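Local coordinates for uricase (Arthrobacter globiformis, PDB 2YZC), which catalyses the oxidation of uric acid by molecular oxygen to 5-hydroxyisourate, which is processed further to (S)-allantoin, at residues A[162-167]-A[218-223]; A[181-186]-A[250-255]; A[18-23]-A[46-51]. All coordinates share one frame; numbering follows the deposited sequence.

Contact 1 (A[162-167]-A[218-223]). With 1AL (allantoate ion), chain I.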
loop_
_atom_site.group_PDB
_atom_site.type_symbol
_atom_site.label_atom_id
_atom_site.label_comp_id
_atom_site.label_asym_id
_atom_site.label_seq_id
_atom_site.Cartn_x
_atom_site.Cartn_y
_atom_site.Cartn_z
ATOM N N GLU A 162 -4.577 21.992 22.937
ATOM C CA GLU A 162 -4.987 21.516 24.254
ATOM C C GLU A 162 -6.210 20.622 24.099
ATOM O O GLU A 162 -6.851 20.599 23.047
ATOM C CB GLU A 162 -5.406 22.688 25.148
ATOM C CG GLU A 162 -4.415 23.812 25.292
ATOM C CD GLU A 162 -4.944 24.931 26.180
ATOM O OE1 GLU A 162 -5.570 24.627 27.221
ATOM O OE2 GLU A 162 -4.726 26.115 25.847
ATOM N N PHE A 163 -6.528 19.883 25.155
ATOM C CA PHE A 163 -7.724 19.054 25.162
ATOM C C PHE A 163 -8.096 18.726 26.592
ATOM O O PHE A 163 -7.481 17.875 27.237
ATOM C CB PHE A 163 -7.561 17.762 24.362
ATOM C CG PHE A 163 -8.862 17.031 24.159
ATOM C CD1 PHE A 163 -9.966 17.698 23.623
ATOM C CD2 PHE A 163 -9.004 15.699 24.528
ATOM C CE1 PHE A 163 -11.195 17.047 23.462
ATOM C CE2 PHE A 163 -10.229 15.035 24.371
ATOM C CZ PHE A 163 -11.326 15.713 23.838
ATOM N N HIS A 164 -9.116 19.423 27.078
ATOM C CA HIS A 164 -9.588 19.250 28.441
ATOM C C HIS A 164 -11.067 19.599 28.527
ATOM O O HIS A 164 -11.663 20.060 27.553
ATOM C CB HIS A 164 -8.766 20.146 29.372
ATOM C CG HIS A 164 -8.640 21.559 28.893
ATOM N ND1 HIS A 164 -9.707 22.431 28.851
ATOM C CD2 HIS A 164 -7.577 22.243 28.406
ATOM C CE1 HIS A 164 -9.308 23.590 28.357
ATOM N NE2 HIS A 164 -8.019 23.501 28.078
ATOM N N GLY A 165 -11.662 19.365 29.691
ATOM C CA GLY A 165 -13.070 19.670 29.861
ATOM C C GLY A 165 -14.016 18.629 29.287
ATOM O O GLY A 165 -15.217 18.873 29.193
ATOM N N PHE A 166 -13.493 17.472 28.894
ATOM C CA PHE A 166 -14.346 16.423 28.352
ATOM C C PHE A 166 -14.946 15.614 29.496
ATOM O O PHE A 166 -14.365 15.530 30.574
ATOM C CB PHE A 166 -13.557 15.500 27.409
ATOM C CG PHE A 166 -12.230 15.040 27.959
ATOM C CD1 PHE A 166 -11.074 15.788 27.743
ATOM C CD2 PHE A 166 -12.133 13.855 28.682
ATOM C CE1 PHE A 166 -9.838 15.359 28.236
ATOM C CE2 PHE A 166 -10.904 13.418 29.181
ATOM C CZ PHE A 166 -9.755 14.174 28.955
ATOM N N PRO A 167 -16.130 15.016 29.284
ATOM C CA PRO A 167 -16.743 14.229 30.359
ATOM C C PRO A 167 -15.921 12.987 30.689
ATOM O O PRO A 167 -15.338 12.367 29.803
ATOM C CB PRO A 167 -18.120 13.893 29.792
ATOM C CG PRO A 167 -17.856 13.802 28.323
ATOM C CD PRO A 167 -16.977 15.005 28.080
ATOM N N HIS A 218 -5.490 28.551 17.996
ATOM C CA HIS A 218 -5.044 27.894 19.216
ATOM C C HIS A 218 -6.134 26.858 19.449
ATOM O O HIS A 218 -7.245 27.193 19.861
ATOM C CB HIS A 218 -4.999 28.856 20.398
ATOM C CG HIS A 218 -4.529 28.207 21.660
ATOM N ND1 HIS A 218 -3.222 27.813 21.849
ATOM C CD2 HIS A 218 -5.204 27.816 22.767
ATOM C CE1 HIS A 218 -3.112 27.205 23.017
ATOM N NE2 HIS A 218 -4.301 27.193 23.593
ATOM N N SER A 219 -5.806 25.600 19.182
ATOM C CA SER A 219 -6.762 24.506 19.268
ATOM C C SER A 219 -7.134 23.976 20.646
ATOM O O SER A 219 -6.274 23.549 21.413
ATOM C CB SER A 219 -6.262 23.343 18.403
ATOM O OG SER A 219 -7.227 22.312 18.322
ATOM N N LEU A 220 -8.432 24.006 20.942
ATOM C CA LEU A 220 -8.958 23.490 22.201
ATOM C C LEU A 220 -9.613 22.152 21.878
ATOM O O LEU A 220 -10.042 21.422 22.767
ATOM C CB LEU A 220 -9.998 24.449 22.791
ATOM C CG LEU A 220 -9.498 25.843 23.180
ATOM C CD1 LEU A 220 -10.650 26.654 23.777
ATOM C CD2 LEU A 220 -8.362 25.716 24.186
ATOM N N ALA A 221 -9.682 21.845 20.586
ATOM C CA ALA A 221 -10.267 20.600 20.094
ATOM C C ALA A 221 -10.044 20.522 18.584
ATOM O O ALA A 221 -10.007 21.549 17.905
ATOM C CB ALA A 221 -11.758 20.565 20.395
ATOM N N LEU A 222 -9.889 19.313 18.061
ATOM C CA LEU A 222 -9.691 19.152 16.625
ATOM C C LEU A 222 -10.945 19.667 15.917
ATOM O O LEU A 222 -10.863 20.215 14.816
ATOM C CB LEU A 222 -9.473 17.681 16.264
ATOM C CG LEU A 222 -8.428 17.381 15.180
ATOM C CD1 LEU A 222 -8.686 15.997 14.625
ATOM C CD2 LEU A 222 -8.479 18.416 14.068
ATOM N N GLN A 223 -12.101 19.489 16.554
ATOM C CA GLN A 223 -13.372 19.949 15.987
ATOM C C GLN A 223 -13.367 21.468 15.774
ATOM O O GLN A 223 -13.909 21.967 14.784
ATOM C CB GLN A 223 -14.553 19.570 16.900
ATOM C CG GLN A 223 -14.894 18.072 16.942
ATOM C CD GLN A 223 -14.111 17.301 18.003
ATOM O OE1 GLN A 223 -12.976 17.642 18.323
ATOM N NE2 GLN A 223 -14.717 16.244 18.536
HETATM C C1 1AL I . -10.224 15.860 20.098
HETATM O O2 1AL I . -10.075 17.022 19.684
HETATM N N3 1AL I . -11.438 15.246 20.142
HETATM N N4 1AL I . -9.042 15.241 20.501
HETATM C C5 1AL I . -9.074 13.009 19.031
HETATM O O6 1AL I . -9.411 13.674 18.034
HETATM O O7 1AL I . -8.695 11.828 19.023
HETATM C C8 1AL I . -8.873 13.794 20.364
HETATM C C9 1AL I . -9.593 12.191 22.070
HETATM O O10 1AL I . -9.208 11.115 22.574
HETATM N N11 1AL I . -10.918 12.491 21.894
HETATM N N12 1AL I . -8.727 13.144 21.660
HETATM O O HOH W 1 -6.576 20.433 20.218
HETATM O O HOH W 2 -9.544 21.764 25.463
#
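Glu162 and His218 are joined by a histidine-carboxylate hydrogen bond: NE2 of His218 donates to OE2 of Glu162 over 2.5 Å, almost straight at 175°. OE2 lies in the imidazole plane and is met on its anti side, while carboxylate and ring planes stand 67° apart. The other oxygen, OE1, accepts from NE2 of His164 at 2.8 Å, the donor above the carboxylate plane, so two imidazoles grip one carboxylate and limit its rotation; if either is protonated, the acid would probably stabilise that charge. Next to this cluster the backbones join through Glu162 N and Ser219 O at 2.8 Å. Two waters extend the seam, one between Glu162 O and Ser219 OG, the other between His164 N and Leu220 O. Ser219 OG also bonds to Thr225.

Beyond these bonds comes packing. CD2 of Leu220 lies 4.0 Å from Glu162 OE2, the two side chains running alongside each other. With CG anti to its backbone N (chi1 -169°), the Phe163 ring turns to the allantoate, whose N4 sits 3.8 Å above the ring centre; Phe166 CD1 covers the opposite face. The ligand's O2 accepts from Leu222 N at 2.8 Å, in the first turn of the helix whose N-cap position is Ala221. This wall of the urate pocket is a phenylalanine ring face-on to the ligand beside a helix start.

The loop between strands 143-157 and 182-192 meets the beginning of helix 222-236, Leu222 resting on Leu182, Leu247 and Ile279 of three strands, while Asn61 of the second subunit bonds to the carbonyls of His164 and Leu220.

Contact 2 (A[181-186]-A[250-255])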
loop_
_atom_site.group_PDB
_atom_site.type_symbol
_atom_site.label_atom_id
_atom_site.label_comp_id
_atom_site.label_asym_id
_atom_site.label_seq_id
_atom_site.Cartn_x
_atom_site.Cartn_y
_atom_site.Cartn_z
ATOM N N ILE A 181 0.691 17.635 20.915
ATOM C CA ILE A 181 0.938 17.775 19.487
ATOM C C ILE A 181 -0.411 17.546 18.809
ATOM O O ILE A 181 -1.247 16.796 19.314
ATOM C CB ILE A 181 1.941 16.700 18.970
ATOM C CG1 ILE A 181 3.375 17.102 19.333
ATOM C CG2 ILE A 181 1.807 16.523 17.458
ATOM C CD1 ILE A 181 4.421 16.098 18.869
ATOM N N LEU A 182 -0.635 18.220 17.689
ATOM C CA LEU A 182 -1.864 18.037 16.923
ATOM C C LEU A 182 -1.379 17.786 15.505
ATOM O O LEU A 182 -0.873 18.694 14.855
ATOM C CB LEU A 182 -2.744 19.292 16.971
ATOM C CG LEU A 182 -4.026 19.211 16.129
ATOM C CD1 LEU A 182 -4.899 18.072 16.636
ATOM C CD2 LEU A 182 -4.787 20.531 16.201
ATOM N N ALA A 183 -1.496 16.543 15.054
ATOM C CA ALA A 183 -1.062 16.156 13.715
ATOM C C ALA A 183 -2.228 15.517 12.974
ATOM O O ALA A 183 -2.984 14.732 13.550
ATOM C CB ALA A 183 0.093 15.168 13.807
ATOM N N THR A 184 -2.374 15.844 11.696
ATOM C CA THR A 184 -3.467 15.287 10.920
ATOM C C THR A 184 -3.122 15.261 9.440
ATOM O O THR A 184 -2.096 15.796 9.022
ATOM C CB THR A 184 -4.772 16.124 11.136
ATOM O OG1 THR A 184 -5.879 15.476 10.502
ATOM C CG2 THR A 184 -4.626 17.514 10.552
ATOM N N ASP A 185 -3.968 14.596 8.660
ATOM C CA ASP A 185 -3.807 14.532 7.209
ATOM C C ASP A 185 -4.983 15.349 6.707
ATOM O O ASP A 185 -6.137 14.983 6.932
ATOM C CB ASP A 185 -3.950 13.105 6.675
ATOM C CG ASP A 185 -2.826 12.200 7.106
ATOM O OD1 ASP A 185 -1.664 12.659 7.119
ATOM O OD2 ASP A 185 -3.101 11.019 7.415
ATOM N N VAL A 186 -4.708 16.464 6.053
ATOM C CA VAL A 186 -5.795 17.288 5.565
ATOM C C VAL A 186 -6.455 16.687 4.334
ATOM O O VAL A 186 -5.815 16.499 3.298
ATOM C CB VAL A 186 -5.322 18.711 5.220
ATOM C CG1 VAL A 186 -6.511 19.549 4.758
ATOM C CG2 VAL A 186 -4.661 19.351 6.435
ATOM N N LYS A 250 -3.830 11.979 14.357
ATOM C CA LYS A 250 -2.722 11.032 14.370
ATOM C C LYS A 250 -1.915 11.243 15.636
ATOM O O LYS A 250 -1.113 12.166 15.741
ATOM C CB LYS A 250 -1.868 11.227 13.117
ATOM C CG LYS A 250 -2.725 11.210 11.852
ATOM C CD LYS A 250 -1.933 10.896 10.604
ATOM C CE LYS A 250 -0.959 11.987 10.259
ATOM N NZ LYS A 250 -0.232 11.626 9.013
ATOM N N HIS A 251 -2.153 10.362 16.594
ATOM C CA HIS A 251 -1.533 10.448 17.907
ATOM C C HIS A 251 -0.027 10.335 18.005
ATOM O O HIS A 251 0.585 9.399 17.500
ATOM C CB HIS A 251 -2.177 9.414 18.832
ATOM C CG HIS A 251 -3.670 9.511 18.896
ATOM N ND1 HIS A 251 -4.494 8.421 18.712
ATOM C CD2 HIS A 251 -4.488 10.567 19.119
ATOM C CE1 HIS A 251 -5.756 8.802 18.820
ATOM N NE2 HIS A 251 -5.779 10.099 19.067
ATOM N N HIS A 252 0.555 11.327 18.665
ATOM C CA HIS A 252 1.981 11.372 18.936
ATOM C C HIS A 252 1.996 11.355 20.451
ATOM O O HIS A 252 1.790 12.383 21.097
ATOM C CB HIS A 252 2.603 12.665 18.401
ATOM C CG HIS A 252 2.857 12.637 16.927
ATOM N ND1 HIS A 252 1.850 12.455 16.004
ATOM C CD2 HIS A 252 4.007 12.721 16.217
ATOM C CE1 HIS A 252 2.368 12.425 14.789
ATOM N NE2 HIS A 252 3.675 12.583 14.890
ATOM N N PHE A 253 2.194 10.168 21.011
ATOM C CA PHE A 253 2.200 10.003 22.458
ATOM C C PHE A 253 3.507 10.446 23.086
ATOM O O PHE A 253 4.580 10.040 22.651
ATOM C CB PHE A 253 1.934 8.539 22.810
ATOM C CG PHE A 253 0.591 8.048 22.363
ATOM C CD1 PHE A 253 -0.568 8.454 23.021
ATOM C CD2 PHE A 253 0.480 7.188 21.274
ATOM C CE1 PHE A 253 -1.824 8.006 22.601
ATOM C CE2 PHE A 253 -0.769 6.733 20.846
ATOM C CZ PHE A 253 -1.921 7.143 21.510
ATOM N N LEU A 254 3.406 11.290 24.108
ATOM C CA LEU A 254 4.580 11.775 24.822
ATOM C C LEU A 254 5.084 10.559 25.590
ATOM O O LEU A 254 4.395 10.046 26.468
ATOM C CB LEU A 254 4.178 12.889 25.793
ATOM C CG LEU A 254 5.275 13.618 26.573
ATOM C CD1 LEU A 254 6.165 14.396 25.619
ATOM C CD2 LEU A 254 4.625 14.563 27.584
ATOM N N VAL A 255 6.280 10.094 25.254
ATOM C CA VAL A 255 6.837 8.914 25.897
ATOM C C VAL A 255 7.170 9.133 27.370
ATOM O O VAL A 255 7.716 10.167 27.748
ATOM C CB VAL A 255 8.106 8.428 25.145
ATOM C CG1 VAL A 255 8.665 7.172 25.804
ATOM C CG2 VAL A 255 7.751 8.139 23.681
HETATM O O HOH W 3 0.643 14.846 21.874
HETATM O O HOH W 4 -0.889 13.764 19.345
HETATM O O HOH W 5 -2.274 14.433 16.750
#
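Ala183 and Lys250 hold the closest backbone approach, with CA atoms 5.4 Å apart and one direct bond, Lys250 N to Ala183 O at 3.0 Å, beyond which the chains separate to 6.5 Å between the CA atoms of Ile181 and His252. Water fills the widening: one molecule links Ala183 N to Lys250 O, another Ile181 N to His252 O, and a third accepts from His252 N and lies near Ile181 O.

Among the side chains, Lys250 reaches Asp185 in a salt bridge, NZ to OD1 at 2.6 Å, on the syn side and 31° out of the carboxylate plane. The lysine bends at its third torsion (chi3 -67°) and crosses the aspartate at about a right angle, its CD 3.4 Å from Asp185 OD2. Thr154 also bonds to OD1, giving that oxygen a second partner. The His252 ring is held by its own segment, ND1 donating to Lys250 O at 3.0 Å with the acceptor in the ring plane. Its CE1 then lies 3.7 Å from Ala183 CB, and Ile181 CD1 touches His252 CB at 3.9 Å.

This is the frayed end of an antiparallel pairing. Lys250 immediately precedes His251 of the charge relay system, which packs on Lys22 of the second subunit. Strand 182-192 is flanked by 143-157, and 240-254 pairs on its other side with 268-271.

Contact 3 (A[18-23]-A[46-51])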
loop_
_atom_site.group_PDB
_atom_site.type_symbol
_atom_site.label_atom_id
_atom_site.label_comp_id
_atom_site.label_asym_id
_atom_site.label_seq_id
_atom_site.Cartn_x
_atom_site.Cartn_y
_atom_site.Cartn_z
ATOM N N ASN A 18 -27.166 3.094 -10.931
ATOM C CA ASN A 18 -26.077 2.364 -11.569
ATOM C C ASN A 18 -25.239 3.289 -12.436
ATOM O O ASN A 18 -25.712 4.334 -12.887
ATOM C CB ASN A 18 -26.633 1.203 -12.407
ATOM C CG ASN A 18 -27.462 1.674 -13.595
ATOM O OD1 ASN A 18 -26.928 1.950 -14.668
ATOM N ND2 ASN A 18 -28.774 1.773 -13.400
ATOM N N GLN A 19 -23.987 2.902 -12.650
ATOM C CA GLN A 19 -23.059 3.678 -13.461
ATOM C C GLN A 19 -21.891 2.780 -13.834
ATOM O O GLN A 19 -21.626 1.786 -13.167
ATOM C CB GLN A 19 -22.555 4.905 -12.693
ATOM C CG GLN A 19 -21.845 4.590 -11.373
ATOM C CD GLN A 19 -21.515 5.838 -10.573
ATOM O OE1 GLN A 19 -22.211 6.854 -10.669
ATOM N NE2 GLN A 19 -20.465 5.761 -9.756
ATOM N N TYR A 20 -21.199 3.120 -14.911
ATOM C CA TYR A 20 -20.072 2.311 -15.340
ATOM C C TYR A 20 -19.159 3.136 -16.231
ATOM O O TYR A 20 -19.589 4.118 -16.846
ATOM C CB TYR A 20 -20.551 1.095 -16.134
ATOM C CG TYR A 20 -20.839 1.437 -17.575
ATOM C CD1 TYR A 20 -21.946 2.212 -17.923
ATOM C CD2 TYR A 20 -19.950 1.066 -18.584
ATOM C CE1 TYR A 20 -22.154 2.617 -19.241
ATOM C CE2 TYR A 20 -20.144 1.465 -19.898
ATOM C CZ TYR A 20 -21.246 2.242 -20.223
ATOM O OH TYR A 20 -21.419 2.657 -21.522
ATOM N N GLY A 21 -17.901 2.720 -16.317
ATOM C CA GLY A 21 -16.962 3.429 -17.163
ATOM C C GLY A 21 -15.549 2.937 -16.952
ATOM O O GLY A 21 -15.341 1.846 -16.431
ATOM N N LYS A 22 -14.577 3.744 -17.361
ATOM C CA LYS A 22 -13.179 3.375 -17.198
ATOM C C LYS A 22 -12.609 4.163 -16.032
ATOM O O LYS A 22 -12.759 5.384 -15.965
ATOM C CB LYS A 22 -12.379 3.702 -18.463
ATOM C CG LYS A 22 -10.971 3.132 -18.433
ATOM C CD LYS A 22 -10.986 1.617 -18.625
ATOM C CE LYS A 22 -11.124 1.257 -20.104
ATOM N NZ LYS A 22 -11.219 -0.212 -20.343
ATOM N N ALA A 23 -11.956 3.463 -15.115
ATOM C CA ALA A 23 -11.373 4.116 -13.953
ATOM C C ALA A 23 -9.851 4.153 -14.023
ATOM O O ALA A 23 -9.218 3.284 -14.624
ATOM C CB ALA A 23 -11.806 3.400 -12.678
ATOM N N SER A 46 -13.924 7.958 -15.626
ATOM C CA SER A 46 -15.136 8.340 -16.347
ATOM C C SER A 46 -16.232 7.299 -16.159
ATOM O O SER A 46 -16.000 6.110 -16.366
ATOM C CB SER A 46 -14.821 8.474 -17.842
ATOM O OG SER A 46 -15.998 8.578 -18.632
ATOM N N GLN A 47 -17.418 7.741 -15.753
ATOM C CA GLN A 47 -18.545 6.827 -15.587
ATOM C C GLN A 47 -19.835 7.472 -16.074
ATOM O O GLN A 47 -20.125 8.632 -15.772
ATOM C CB GLN A 47 -18.685 6.377 -14.133
ATOM C CG GLN A 47 -17.629 5.349 -13.732
ATOM C CD GLN A 47 -17.794 4.874 -12.311
ATOM O OE1 GLN A 47 -18.055 3.695 -12.062
ATOM N NE2 GLN A 47 -17.648 5.788 -11.365
ATOM N N LEU A 48 -20.605 6.702 -16.831
ATOM C CA LEU A 48 -21.843 7.193 -17.403
ATOM C C LEU A 48 -23.078 6.725 -16.661
ATOM O O LEU A 48 -23.077 5.673 -16.025
ATOM C CB LEU A 48 -21.942 6.750 -18.861
ATOM C CG LEU A 48 -20.704 7.014 -19.725
ATOM C CD1 LEU A 48 -20.982 6.559 -21.157
ATOM C CD2 LEU A 48 -20.350 8.492 -19.685
ATOM N N ARG A 49 -24.131 7.527 -16.763
ATOM C CA ARG A 49 -25.412 7.230 -16.148
ATOM C C ARG A 49 -26.479 7.456 -17.209
ATOM O O ARG A 49 -26.352 8.352 -18.050
ATOM C CB ARG A 49 -25.660 8.152 -14.957
ATOM C CG ARG A 49 -24.724 7.901 -13.792
ATOM C CD ARG A 49 -24.810 9.024 -12.783
ATOM N NE ARG A 49 -23.884 8.829 -11.672
ATOM C CZ ARG A 49 -23.644 9.736 -10.733
ATOM N NH1 ARG A 49 -24.259 10.910 -10.771
ATOM N NH2 ARG A 49 -22.793 9.466 -9.750
ATOM N N GLY A 50 -27.523 6.637 -17.170
ATOM C CA GLY A 50 -28.589 6.769 -18.143
ATOM C C GLY A 50 -29.422 5.509 -18.188
ATOM O O GLY A 50 -29.585 4.833 -17.172
ATOM N N ASP A 51 -29.951 5.191 -19.362
ATOM C CA ASP A 51 -30.766 3.998 -19.517
ATOM C C ASP A 51 -29.922 2.789 -19.892
ATOM O O ASP A 51 -29.626 2.560 -21.066
ATOM C CB ASP A 51 -31.848 4.228 -20.572
ATOM C CG ASP A 51 -32.577 2.955 -20.932
ATOM O OD1 ASP A 51 -32.713 2.081 -20.050
ATOM O OD2 ASP A 51 -33.019 2.831 -22.093
HETATM O O HOH W 6 -27.520 4.670 -14.971
HETATM O O HOH W 7 -30.172 2.466 -15.993
#
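Tyr20 and Leu48 form an antiparallel hydrogen-bonded pair in the beta hairpin of strands 13-31 and 38-50, whose short segments run at 152° to each other. The tight part is the backbone around Gly21. Leu48 N donates to Tyr20 O at 2.8 Å, whereas the return bond from Tyr20 N to Leu48 O is weak at 3.4 Å. The CA atoms of Gly21 and Gln47 come within 4.1 Å, and a side chain on Gly21 would collide with Ser46 O, so glycine permits the approach. On the Tyr20 and Leu48 face, Tyr20 CE1 packs 4.2 Å from Leu48 CB; its hydroxyl bonds to Val65, and Phe52 meets the ring edge-to-face.

Toward Asn18 and Gly50 the strands part, and waters bridge Asn18 O to Gly50 N and Asn18 ND2 to Gly50 O; ND2 also bonds to the Gly16 carbonyl. Before this wet end stands Gln19, its amide nearly coplanar with the Arg49 guanidinium, 15° between planes. Its OE1 lies in the guanidinium plane and accepts from both NE and NH2 of Arg49, each at 2.8 Å. An alanine in place of Gln19 would probably leave NE without this acceptor and NH2 with only its Glu138 salt bridge.

Strand 13-31 continues the sheet into the second subunit, whose Glu280 accepts from Gln19 NE2. Within the chain, Lys22 NZ bonds to Thr67 OG1, both residues belonging to the charge relay system.

Along the chain contact 3 closes first, in the N-terminal half, whereas contacts 1 and 2 interleave in the C-terminal half, their segments alternating as 162-167, 181-186, 218-223 and 250-255. Contacts 1 and 2 have centres about 14 Å apart and meet through Leu182, which packs on Ser219 and Leu222; helix 222-236 leads directly into strand 240-254. Contact 3 lies on the opposite side of the chain's centre, its centre about 44 Å from contact 1 and 39 Å from contact 2, though it shares the antiparallel sheet with contact 2. One chain therefore supplies complementary pieces to separate pockets, each completed by a neighbouring subunit: Thr67 and Asp68 of the second subunit bind the allantoate at contact 1.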